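Phosphoinositol-specific phospholipase C (Pseudomonas sp., PDB 5FYP) is a calcium-dependent phospholipase that probably cleaves phosphoinositides between the glycerol and the phosphorylated head group. Local coordinates at residues I273-N278 / R294-F298; S12-N18 / K172-N178. All coordinates share one frame; numbering follows the deposited sequence. Where two conformers were deposited one is given.

Contact 1. Residues I273-N278 / R294-F298; sequences INQKIN and RIRPF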
loop_
_atom_site.group_PDB
_atom_site.type_symbol
_atom_site.label_atom_id
_atom_site.label_comp_id
_atom_site.label_asym_id
_atom_site.label_seq_id
_atom_site.Cartn_x
_atom_site.Cartn_y
_atom_site.Cartn_z
ATOM N N ILE A 273 -10.516 -10.769 -9.882
ATOM C CA ILE A 273 -10.695 -11.777 -8.834
ATOM C C ILE A 273 -10.290 -13.156 -9.353
ATOM O O ILE A 273 -9.601 -13.915 -8.681
ATOM C CB ILE A 273 -12.166 -11.783 -8.359
ATOM C CG1 ILE A 273 -12.466 -10.479 -7.582
ATOM C CG2 ILE A 273 -12.476 -13.001 -7.526
ATOM C CD1 ILE A 273 -13.950 -10.234 -7.332
ATOM N N ASN A 274 -10.754 -13.479 -10.534
ATOM C CA ASN A 274 -10.428 -14.767 -11.113
ATOM C C ASN A 274 -8.892 -14.922 -11.373
ATOM O O ASN A 274 -8.348 -16.033 -11.287
ATOM C CB ASN A 274 -11.288 -14.916 -12.349
ATOM C CG ASN A 274 -12.833 -14.857 -12.042
ATOM O OD1 ASN A 274 -13.354 -15.153 -10.910
ATOM N ND2 ASN A 274 -13.567 -14.489 -13.072
ATOM N N GLN A 275 -8.208 -13.781 -11.579
ATOM C CA GLN A 275 -6.760 -13.691 -11.755
ATOM C C GLN A 275 -5.959 -13.602 -10.441
ATOM O O GLN A 275 -4.735 -13.434 -10.461
ATOM C CB GLN A 275 -6.448 -12.528 -12.702
ATOM C CG GLN A 275 -7.035 -12.799 -14.098
ATOM C CD GLN A 275 -7.045 -11.632 -15.067
ATOM O OE1 GLN A 275 -6.847 -10.476 -14.753
ATOM N NE2 GLN A 275 -7.232 -11.989 -16.324
ATOM N N LYS A 276 -6.658 -13.742 -9.317
ATOM C CA LYS A 276 -6.037 -13.844 -7.983
ATOM C C LYS A 276 -5.285 -12.583 -7.566
ATOM O O LYS A 276 -4.265 -12.644 -6.900
ATOM C CB LYS A 276 -5.136 -15.074 -7.835
ATOM C CG LYS A 276 -5.822 -16.385 -8.135
ATOM C CD LYS A 276 -6.969 -16.701 -7.190
ATOM C CE LYS A 276 -7.459 -18.105 -7.451
ATOM N NZ LYS A 276 -8.827 -18.330 -7.008
ATOM N N ILE A 277 -5.842 -11.437 -7.958
ATOM C CA ILE A 277 -5.253 -10.138 -7.642
ATOM C C ILE A 277 -5.901 -9.609 -6.366
ATOM O O ILE A 277 -7.119 -9.394 -6.320
ATOM C CB ILE A 277 -5.445 -9.161 -8.793
ATOM C CG1 ILE A 277 -4.705 -9.674 -10.051
ATOM C CG2 ILE A 277 -5.018 -7.772 -8.390
ATOM C CD1 ILE A 277 -5.205 -9.078 -11.355
ATOM N N ASN A 278 -5.097 -9.324 -5.349
ATOM C CA ASN A 278 -5.668 -8.741 -4.125
ATOM C C ASN A 278 -6.147 -7.316 -4.293
ATOM O O ASN A 278 -7.225 -6.983 -3.785
ATOM C CB ASN A 278 -4.673 -8.761 -2.974
ATOM C CG ASN A 278 -4.358 -10.149 -2.473
ATOM O OD1 ASN A 278 -3.262 -10.681 -2.707
ATOM N ND2 ASN A 278 -5.285 -10.735 -1.734
ATOM N N ARG A 294 -17.231 -4.286 -3.722
ATOM C CA ARG A 294 -15.863 -3.870 -4.057
ATOM C C ARG A 294 -14.807 -4.555 -3.215
ATOM O O ARG A 294 -13.618 -4.373 -3.465
ATOM C CB ARG A 294 -15.691 -2.360 -3.991
ATOM C CG ARG A 294 -16.633 -1.607 -4.907
ATOM C CD ARG A 294 -16.130 -0.193 -5.222
ATOM N NE ARG A 294 -17.192 0.636 -5.785
ATOM C CZ ARG A 294 -18.147 1.231 -5.075
ATOM N NH1 ARG A 294 -18.139 1.224 -3.767
ATOM N NH2 ARG A 294 -19.125 1.872 -5.718
ATOM N N ILE A 295 -15.226 -5.350 -2.218
ATOM C CA ILE A 295 -14.327 -6.129 -1.367
ATOM C C ILE A 295 -15.004 -7.469 -1.155
ATOM O O ILE A 295 -16.163 -7.522 -0.710
ATOM C CB ILE A 295 -14.040 -5.462 -0.002
ATOM C CG1 ILE A 295 -13.354 -4.104 -0.200
ATOM C CG2 ILE A 295 -13.253 -6.384 0.899
ATOM C CD1 ILE A 295 -12.940 -3.417 1.058
ATOM N N ARG A 296 -14.318 -8.557 -1.476
ATOM C CA ARG A 296 -14.888 -9.887 -1.276
ATOM C C ARG A 296 -13.802 -10.928 -1.267
ATOM O O ARG A 296 -12.743 -10.730 -1.845
ATOM C CB ARG A 296 -15.890 -10.232 -2.357
ATOM C CG ARG A 296 -15.457 -9.912 -3.740
ATOM C CD ARG A 296 -16.306 -10.648 -4.746
ATOM N NE ARG A 296 -15.824 -12.020 -4.878
ATOM C CZ ARG A 296 -16.193 -12.878 -5.815
ATOM N NH1 ARG A 296 -17.109 -12.552 -6.745
ATOM N NH2 ARG A 296 -15.604 -14.068 -5.800
ATOM N N PRO A 297 -14.073 -12.073 -0.636
ATOM C CA PRO A 297 -13.138 -13.180 -0.773
ATOM C C PRO A 297 -13.012 -13.630 -2.231
ATOM O O PRO A 297 -13.969 -13.503 -2.997
ATOM C CB PRO A 297 -13.808 -14.307 0.056
ATOM C CG PRO A 297 -14.771 -13.618 0.938
ATOM C CD PRO A 297 -15.257 -12.438 0.173
ATOM N N PHE A 298 -11.858 -14.171 -2.606
ATOM C CA PHE A 298 -11.696 -14.777 -3.937
ATOM C C PHE A 298 -12.688 -15.864 -4.218
ATOM O O PHE A 298 -12.974 -16.097 -5.393
ATOM C CB PHE A 298 -10.305 -15.384 -4.068
ATOM C CG PHE A 298 -9.207 -14.366 -4.160
ATOM C CD1 PHE A 298 -9.093 -13.520 -5.253
ATOM C CD2 PHE A 298 -8.287 -14.241 -3.150
ATOM C CE1 PHE A 298 -8.082 -12.575 -5.318
ATOM C CE2 PHE A 298 -7.269 -13.316 -3.218
ATOM C CZ PHE A 298 -7.167 -12.467 -4.294
ATOM O OXT PHE A 298 -13.154 -16.479 -3.295
HETATM O O HOH W 1 -10.540 -16.354 -7.693
#

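Contact 2. Residues S12-N18 / K172-N178; sequences SWNTPFN and KSWPTAN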
loop_
_atom_site.group_PDB
_atom_site.type_symbol
_atom_site.label_atom_id
_atom_site.label_comp_id
_atom_site.label_asym_id
_atom_site.label_seq_id
_atom_site.Cartn_x
_atom_site.Cartn_y
_atom_site.Cartn_z
ATOM N N SER A 12 -16.136 -11.412 3.889
ATOM C CA SER A 12 -14.769 -10.935 3.972
ATOM C C SER A 12 -14.206 -10.939 5.397
ATOM O O SER A 12 -13.013 -11.117 5.594
ATOM C CB SER A 12 -14.677 -9.491 3.443
ATOM O OG SER A 12 -15.154 -9.387 2.121
ATOM N N TRP A 13 -15.061 -10.703 6.382
ATOM C CA TRP A 13 -14.589 -10.438 7.729
ATOM C C TRP A 13 -13.822 -11.595 8.345
ATOM O O TRP A 13 -12.800 -11.382 8.991
ATOM C CB TRP A 13 -15.753 -9.992 8.615
ATOM C CG TRP A 13 -16.225 -8.654 8.260
ATOM C CD1 TRP A 13 -17.380 -8.330 7.576
ATOM C CD2 TRP A 13 -15.540 -7.439 8.495
ATOM N NE1 TRP A 13 -17.458 -6.988 7.428
ATOM C CE2 TRP A 13 -16.332 -6.410 7.959
ATOM C CE3 TRP A 13 -14.342 -7.117 9.142
ATOM C CZ2 TRP A 13 -15.968 -5.068 8.064
ATOM C CZ3 TRP A 13 -13.976 -5.824 9.222
ATOM C CH2 TRP A 13 -14.814 -4.793 8.731
ATOM N N ASN A 14 -14.291 -12.814 8.108
ATOM C CA ASN A 14 -13.620 -14.003 8.624
ATOM C C ASN A 14 -12.599 -14.590 7.646
ATOM O O ASN A 14 -12.108 -15.688 7.870
ATOM C CB ASN A 14 -14.661 -15.043 9.043
ATOM C CG ASN A 14 -14.110 -16.053 10.015
ATOM O OD1 ASN A 14 -13.226 -15.760 10.832
ATOM N ND2 ASN A 14 -14.643 -17.259 9.942
ATOM N N THR A 15 -12.222 -13.835 6.612
ATOM C CA THR A 15 -11.263 -14.303 5.627
ATOM C C THR A 15 -9.901 -13.695 5.933
ATOM O O THR A 15 -9.804 -12.502 6.176
ATOM C CB THR A 15 -11.716 -13.889 4.221
ATOM O OG1 THR A 15 -13.047 -14.372 3.975
ATOM C CG2 THR A 15 -10.842 -14.415 3.133
ATOM N N PRO A 16 -8.809 -14.488 5.856
ATOM C CA PRO A 16 -7.470 -13.923 5.926
ATOM C C PRO A 16 -7.300 -12.789 4.926
ATOM O O PRO A 16 -7.814 -12.880 3.814
ATOM C CB PRO A 16 -6.586 -15.114 5.556
ATOM C CG PRO A 16 -7.363 -16.290 6.075
ATOM C CD PRO A 16 -8.775 -15.954 5.692
ATOM N N PHE A 17 -6.563 -11.761 5.300
ATOM C CA PHE A 17 -6.435 -10.597 4.420
ATOM C C PHE A 17 -5.930 -10.948 3.032
ATOM O O PHE A 17 -6.361 -10.360 2.039
ATOM C CB PHE A 17 -5.527 -9.572 5.095
ATOM C CG PHE A 17 -5.467 -8.221 4.394
ATOM C CD1 PHE A 17 -6.544 -7.371 4.403
ATOM C CD2 PHE A 17 -4.321 -7.821 3.727
ATOM C CE1 PHE A 17 -6.477 -6.142 3.775
ATOM C CE2 PHE A 17 -4.250 -6.590 3.101
ATOM C CZ PHE A 17 -5.326 -5.734 3.113
ATOM N N ASN A 18 -5.003 -11.907 2.966
ATOM C CA ASN A 18 -4.461 -12.357 1.690
ATOM C C ASN A 18 -5.468 -13.110 0.819
ATOM O O ASN A 18 -5.223 -13.290 -0.369
ATOM C CB ASN A 18 -3.205 -13.193 1.895
ATOM C CG ASN A 18 -3.463 -14.389 2.775
ATOM O OD1 ASN A 18 -3.836 -14.250 3.956
ATOM N ND2 ASN A 18 -3.184 -15.568 2.257
ATOM N N LYS A 172 0.789 -19.785 4.481
ATOM C CA LYS A 172 0.292 -19.168 5.716
ATOM C C LYS A 172 -0.811 -18.145 5.423
ATOM O O LYS A 172 -0.915 -17.514 4.379
ATOM C CB LYS A 172 1.457 -18.540 6.507
ATOM C CG LYS A 172 2.448 -19.556 7.164
ATOM C CD LYS A 172 1.999 -19.971 8.565
ATOM C CE LYS A 172 2.963 -20.794 9.389
ATOM N NZ LYS A 172 3.834 -21.686 8.614
ATOM N N SER A 173 -1.635 -17.946 6.430
ATOM C CA SER A 173 -2.713 -16.958 6.392
ATOM C C SER A 173 -2.320 -15.702 7.154
ATOM O O SER A 173 -1.801 -15.751 8.283
ATOM C CB SER A 173 -3.976 -17.530 7.036
ATOM O OG SER A 173 -4.442 -18.613 6.292
ATOM N N TRP A 174 -2.592 -14.553 6.541
ATOM C CA TRP A 174 -2.564 -13.290 7.288
ATOM C C TRP A 174 -3.693 -13.284 8.324
ATOM O O TRP A 174 -4.661 -14.042 8.201
ATOM C CB TRP A 174 -2.764 -12.113 6.332
ATOM C CG TRP A 174 -1.619 -11.837 5.406
ATOM C CD1 TRP A 174 -0.961 -12.723 4.601
ATOM C CD2 TRP A 174 -1.036 -10.548 5.136
ATOM N NE1 TRP A 174 0.009 -12.070 3.869
ATOM C CE2 TRP A 174 -0.021 -10.737 4.172
ATOM C CE3 TRP A 174 -1.268 -9.247 5.620
ATOM C CZ2 TRP A 174 0.757 -9.699 3.708
ATOM C CZ3 TRP A 174 -0.492 -8.216 5.152
ATOM C CH2 TRP A 174 0.529 -8.456 4.227
ATOM N N PRO A 175 -3.640 -12.345 9.294
ATOM C CA PRO A 175 -4.824 -12.122 10.117
ATOM C C PRO A 175 -6.037 -11.804 9.239
ATOM O O PRO A 175 -5.921 -11.296 8.105
ATOM C CB PRO A 175 -4.430 -10.920 10.984
ATOM C CG PRO A 175 -2.918 -10.942 10.987
ATOM C CD PRO A 175 -2.574 -11.390 9.605
ATOM N N THR A 176 -7.207 -12.092 9.782
ATOM C CA THR A 176 -8.447 -11.844 9.045
ATOM C C THR A 176 -8.772 -10.366 9.020
ATOM O O THR A 176 -8.232 -9.569 9.811
ATOM C CB THR A 176 -9.658 -12.597 9.638
ATOM O OG1 THR A 176 -9.876 -12.069 10.936
ATOM C CG2 THR A 176 -9.410 -14.110 9.683
ATOM N N ALA A 177 -9.690 -9.974 8.149
ATOM C CA ALA A 177 -10.182 -8.592 8.180
ATOM C C ALA A 177 -10.742 -8.234 9.560
ATOM O O ALA A 177 -10.501 -7.128 10.045
ATOM C CB ALA A 177 -11.165 -8.331 7.081
ATOM N N ASN A 178 -11.468 -9.152 10.189
ATOM C CA ASN A 178 -11.951 -8.928 11.561
ATOM C C ASN A 178 -10.789 -8.670 12.529
ATOM O O ASN A 178 -10.833 -7.753 13.342
ATOM C CB ASN A 178 -12.765 -10.133 12.042
ATOM C CG ASN A 178 -13.326 -9.925 13.415
ATOM O OD1 ASN A 178 -14.062 -8.990 13.606
ATOM N ND2 ASN A 178 -12.937 -10.746 14.366
HETATM O O HOH W 2 -11.716 -13.434 11.989
HETATM O O HOH W 3 -4.420 -18.002 3.609
#

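Contact 1. Residues I273-N278 / R294-F298
K276 lies over one face of the F298 ring, where its CD stands 4.3 Å above the plane and toward the rim, while I277 O and the N278 amide meet the ring near its plane. F298 CE1 is 3.5 Å from I277 O, and F298 CE2 is 3.6 Å from N278 ND2, with amide and ring planes turned 65° apart. The N278 ND2 hydrogens are spent on the backbone carbonyls of N18 and I20, so its contact with F298 is one of packing. In the one of its two conformers considered here, R296 has I273 CD1 over one guanidinium face, 3.4 Å above its plane, and the two side chains cross at nearly a right angle. Helix 269-274 ends in a Schellman motif with K276, at positive phi, as C-prime residue, and the chain turns into strand 279-282, a step consistent with a TIM-barrel-type fold; strand 295-297 lies antiparallel beside strand 20-25. F298 and I273 both rest on A21 of strand 20-25, and F298 also packs edge-to-face with F253. A bend at chi3 (-81°) turns the R296 head along its own chain toward the C-terminus, where NE reaches P297 O at 3.0 Å and NH2 joins it side-on; a weak bond links NH2 to F298 O. With the F298 ring cut back to an alanine, F253 is likely to lose its edge-to-face partner and a gap to open beside K276 and I273. A water joins I273 O (2.8 Å) to K276 NZ (2.7 Å) and reaches F298 O only weakly.

Contact 2. Residues S12-N18 / K172-N178
P16 and T176 face each other as a non-hydrogen-bonded antiparallel pair, their CA atoms 3.9 Å apart, in a single beta bridge. The flanking bonds run in opposite senses, A177 N to T15 O (3.2 Å) and F17 N to P175 O (2.9 Å). T15 O also receives a CA-H...O contact from T176. Farther along, a type I turn from S12 to T15 presents W13 O to N178 N, 2.9 Å away. At the other end N18 replaces backbone with side chain: its OD1 takes W174 N at 2.9 Å, the donor standing 43° out of the amide plane. CG of N18 sits between the backbone N and the carbonyl carbon (chi1 58°), which holds OD1 up against W174, and the same atom also meets W174 CD1. The bridge ties the loop leading into strand 20-25 to the one between helix 165-168 and strand 184-189, two segments far apart in sequence that approach strands of the TIM-barrel-type fold. F17 and W174 meet obliquely, CD2 against CE3 at 3.9 Å, with the ring planes 39° apart; both side chains also touch I258 of strand 258-262, and W174 NE1 bonds S256 O. W13 brings CE3 alongside A177 CB, 4.0 Å away, with N178 N at its ring edge. P16 lays its CG against S173 CB. Waters span the outer side chains: in one of its two conformers N14 shares a water between its OD1 and T176 OG1, and another links N18 ND2 with S173 OG.

Contacts 1 and 2 are both partly buried and lie at similar distances from the chain centre, with their own centres 13 Å apart. They join through N278 and N18, and at S12, whose OG packs on R296 CA. Strand 20-25 relates them: 12-18 runs directly into it, and strand 295-297 pairs with it antiparallel. Their chemistry differs. Contact 1 has no direct hydrogen bond across it, relying on ring and aliphatic packing with one bridging water, whereas 12-18 and 172-178 share a single antiparallel bridge and a third backbone bond at the turn, extended by an asparagine side chain and flanked by aromatic packing.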